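Local coordinates for TRAP solute Binding Protein (Uncultured marine bacterium, PDB 5I7I) that binds 3-hydroxybenzoate and probably delivers such aromatic acids to a TRAP-type membrane transporter, at residues Lys148-Glu153 against Glu219-His224. Residues are numbered along the deposited sequence; the frame is centred on the assembly and turned at random.
Sequences KIHTKE and ELTKAH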
ATOM      1  N   LYS A 148      -2.628   5.402  -9.652  1.00  5.45           N
ATOM      2  CA  LYS A 148      -2.769   6.214 -10.847  1.00  5.30           C
ATOM      3  C   LYS A 148      -1.501   7.042 -11.029  1.00  4.66           C
ATOM      4  O   LYS A 148      -0.664   7.181 -10.121  1.00  5.89           O
ATOM      5  CB  LYS A 148      -4.015   7.098 -10.751  1.00  5.87           C
ATOM      6  CG  LYS A 148      -5.353   6.343 -10.833  1.00  7.80           C
ATOM      7  CD  LYS A 148      -5.846   5.743  -9.506  1.00  7.13           C
ATOM      8  CE  LYS A 148      -7.075   4.889  -9.708  1.00  7.33           C
ATOM      9  NZ  LYS A 148      -7.489   4.173  -8.469  1.00  7.40           N
ATOM     10  N   ILE A 149      -1.367   7.607 -12.230  1.00  6.41           N
ATOM     11  CA  ILE A 149      -0.217   8.408 -12.641  1.00  5.55           C
ATOM     12  C   ILE A 149      -0.607   9.873 -12.577  1.00  7.94           C
ATOM     13  O   ILE A 149      -1.595  10.280 -13.191  1.00  7.72           O
ATOM     14  CB  ILE A 149       0.225   8.028 -14.067  1.00  6.44           C
ATOM     15  CG1 ILE A 149       0.658   6.573 -14.125  1.00  7.17           C
ATOM     16  CG2 ILE A 149       1.336   8.925 -14.555  1.00  9.40           C
ATOM     17  CD1 ILE A 149       0.779   6.009 -15.529  1.00  8.47           C
ATOM     18  N   HIS A 150       0.201  10.670 -11.892  1.00  6.27           N
ATOM     19  CA  HIS A 150      -0.100  12.076 -11.675  1.00  6.50           C
ATOM     20  C   HIS A 150       1.072  12.929 -12.125  1.00  8.02           C
ATOM     21  O   HIS A 150       2.229  12.653 -11.778  1.00  7.18           O
ATOM     22  CB  HIS A 150      -0.396  12.312 -10.201  1.00  7.08           C
ATOM     23  CG  HIS A 150      -1.361  11.315  -9.651  1.00  6.36           C
ATOM     24  ND1 HIS A 150      -2.722  11.420  -9.821  1.00  6.50           N
ATOM     25  CD2 HIS A 150      -1.155  10.163  -8.979  1.00  6.24           C
ATOM     26  CE1 HIS A 150      -3.313  10.380  -9.262  1.00  6.37           C
ATOM     27  NE2 HIS A 150      -2.380   9.599  -8.755  1.00  6.01           N
ATOM     28  N   THR A 151       0.762  13.961 -12.887  1.00  6.26           N
ATOM     29  CA  THR A 151       1.730  14.936 -13.347  1.00  6.73           C
ATOM     30  C   THR A 151       1.158  16.335 -13.150  1.00  7.08           C
ATOM     31  O   THR A 151      -0.051  16.521 -12.996  1.00  8.51           O
ATOM     32  CB  THR A 151       2.070  14.701 -14.808  1.00  8.63           C
ATOM     33  OG1 THR A 151       0.848  14.629 -15.531  1.00  8.90           O
ATOM     34  CG2 THR A 151       2.803  13.386 -14.960  1.00  8.53           C
ATOM     35  N   LYS A 152       2.031  17.332 -13.178  1.00  8.03           N
ATOM     36  CA  LYS A 152       1.580  18.693 -12.931  1.00  8.92           C
ATOM     37  C   LYS A 152       0.551  19.122 -13.973  1.00 10.54           C
ATOM     38  O   LYS A 152      -0.523  19.636 -13.624  1.00 11.63           O
ATOM     39  CB  LYS A 152       2.786  19.643 -12.877  1.00 10.12           C
ATOM     40  CG  LYS A 152       3.670  19.424 -11.642  1.00 10.80           C
ATOM     41  CD  LYS A 152       4.776  20.450 -11.567  1.00 14.24           C
ATOM     42  CE  LYS A 152       5.577  20.277 -10.302  1.00 16.67           C
ATOM     43  NZ  LYS A 152       6.500  21.425 -10.106  1.00 17.56           N
ATOM     44  N   GLU A 153       0.855  18.918 -15.255  1.00 12.32           N
ATOM     45  CA  GLU A 153      -0.033  19.378 -16.319  1.00 14.40           C
ATOM     46  C   GLU A 153      -0.047  18.473 -17.547  1.00 12.12           C
ATOM     47  O   GLU A 153      -1.025  18.485 -18.302  1.00 13.48           O
ATOM     48  CB  GLU A 153       0.337  20.803 -16.747  1.00 21.11           C
ATOM     49  CG  GLU A 153       1.774  20.946 -17.242  1.00 30.15           C
ATOM     50  CD  GLU A 153       2.152  22.387 -17.563  1.00 53.17           C
ATOM     51  OE1 GLU A 153       1.266  23.267 -17.485  1.00 58.19           O
ATOM     52  OE2 GLU A 153       3.335  22.639 -17.889  1.00 56.33           O
ATOM     53  N   GLU A 219      -4.152  19.204  -5.625  1.00  8.54           N
ATOM     54  CA  GLU A 219      -3.939  20.594  -6.006  1.00  9.75           C
ATOM     55  C   GLU A 219      -2.645  20.763  -6.779  1.00  9.08           C
ATOM     56  O   GLU A 219      -2.587  21.578  -7.705  1.00 14.59           O
ATOM     57  CB  GLU A 219      -3.934  21.499  -4.762  1.00 10.11           C
ATOM     58  CG  GLU A 219      -5.279  21.531  -4.031  1.00 12.61           C
ATOM     59  CD  GLU A 219      -5.270  22.417  -2.787  1.00 16.38           C
ATOM     60  OE1 GLU A 219      -4.187  22.865  -2.359  1.00 19.27           O
ATOM     61  OE2 GLU A 219      -6.364  22.671  -2.236  1.00 20.15           O
ATOM     62  N   LEU A 220      -1.621  19.979  -6.442  1.00  9.75           N
ATOM     63  CA  LEU A 220      -0.303  20.139  -7.023  1.00  9.08           C
ATOM     64  C   LEU A 220      -0.129  19.361  -8.317  1.00  9.17           C
ATOM     65  O   LEU A 220       0.806  19.644  -9.070  1.00  9.55           O
ATOM     66  CB  LEU A 220       0.754  19.715  -6.003  1.00  9.79           C
ATOM     67  CG  LEU A 220       0.782  20.553  -4.735  1.00  9.49           C
ATOM     68  CD1 LEU A 220       1.617  19.875  -3.681  1.00 13.22           C
ATOM     69  CD2 LEU A 220       1.331  21.929  -5.026  1.00 13.62           C
ATOM     70  N   THR A 221      -1.004  18.399  -8.596  1.00  7.88           N
ATOM     71  CA  THR A 221      -1.027  17.729  -9.886  1.00  6.87           C
ATOM     72  C   THR A 221      -2.430  17.821 -10.464  1.00  6.88           C
ATOM     73  O   THR A 221      -3.406  17.528  -9.768  1.00  9.39           O
ATOM     74  CB  THR A 221      -0.580  16.259  -9.803  1.00  7.98           C
ATOM     75  OG1 THR A 221      -1.409  15.503  -8.907  1.00  8.10           O
ATOM     76  CG2 THR A 221       0.878  16.172  -9.385  1.00  8.68           C
ATOM     77  N   LYS A 222      -2.530  18.250 -11.718  1.00  8.11           N
ATOM     78  CA  LYS A 222      -3.813  18.391 -12.376  1.00  8.25           C
ATOM     79  C   LYS A 222      -4.033  17.389 -13.487  1.00  9.11           C
ATOM     80  O   LYS A 222      -5.152  17.292 -13.994  1.00 10.16           O
ATOM     81  CB  LYS A 222      -3.964  19.808 -12.937  1.00 10.76           C
ATOM     82  CG  LYS A 222      -3.974  20.888 -11.867  1.00 12.93           C
ATOM     83  CD  LYS A 222      -5.201  20.780 -10.963  1.00 14.14           C
ATOM     84  CE  LYS A 222      -5.187  21.815  -9.858  1.00 23.23           C
ATOM     85  NZ  LYS A 222      -4.900  23.154 -10.414  1.00 32.04           N
ATOM     86  N   ALA A 223      -3.021  16.635 -13.884  1.00  8.12           N
ATOM     87  CA  ALA A 223      -3.191  15.619 -14.910  1.00  8.52           C
ATOM     88  C   ALA A 223      -3.065  14.241 -14.283  1.00  6.88           C
ATOM     89  O   ALA A 223      -2.104  13.962 -13.561  1.00  7.79           O
ATOM     90  CB  ALA A 223      -2.166  15.791 -16.023  1.00  7.91           C
ATOM     91  N   HIS A 224      -4.040  13.382 -14.554  1.00  6.73           N
ATOM     92  CA  HIS A 224      -4.142  12.085 -13.913  1.00  7.05           C
ATOM     93  C   HIS A 224      -4.487  11.040 -14.956  1.00  6.20           C
ATOM     94  O   HIS A 224      -5.381  11.249 -15.781  1.00  7.22           O
ATOM     95  CB  HIS A 224      -5.219  12.124 -12.829  1.00  6.33           C
ATOM     96  CG  HIS A 224      -5.126  13.326 -11.950  1.00  5.79           C
ATOM     97  ND1 HIS A 224      -4.191  13.439 -10.952  1.00  6.19           N
ATOM     98  CD2 HIS A 224      -5.825  14.481 -11.937  1.00  7.27           C
ATOM     99  CE1 HIS A 224      -4.312  14.611 -10.359  1.00  8.23           C
ATOM    100  NE2 HIS A 224      -5.296  15.268 -10.939  1.00  8.61           N
TER
HETATM  101  O   HOH W   1      -0.601  12.165 -15.442  1.00  7.58           O
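Two buried histidines on neighbouring strands, His150 and His224, join ND1 to ND1 in a nearly straight hydrogen bond (2.7 Å, 172°). They form an antiparallel non-hydrogen-bonded pair; both CG atoms lie anti to the carbonyl carbon (chi1 -48° for His150), bringing the rings together rim to rim, planes at 66°. His150 NE2 bonds Val207 O, and Trp209 packs against both rings. With alanine in place of His150, His224 ND1 and Val207 O would probably both lose their mate, and a gap would open beside Trp209. Next along, Thr151 and Ala223 make the hydrogen-bonded pair, Thr151 N to Ala223 O at 2.9 Å and Ala223 N to Thr151 O at 3.1 Å. A classic beta bulge sets Lys222 beside Ala223 opposite Thr151 alone, and Lys222 N reaches Lys152 O (3.1 Å) from above the carbonyl plane. Thr151 OG1 hydrogen-bonds Lys154 O, lies against Ala223 CB (3.3 Å) and accepts a bond from a water that also donates to Ile149 O. Both strands are interior to one lobe's six-stranded sheet. Val207 O can only accept, so His150 NE2 carries a proton; if that ring is neutral, its ND1 probably accepts from His224 ND1.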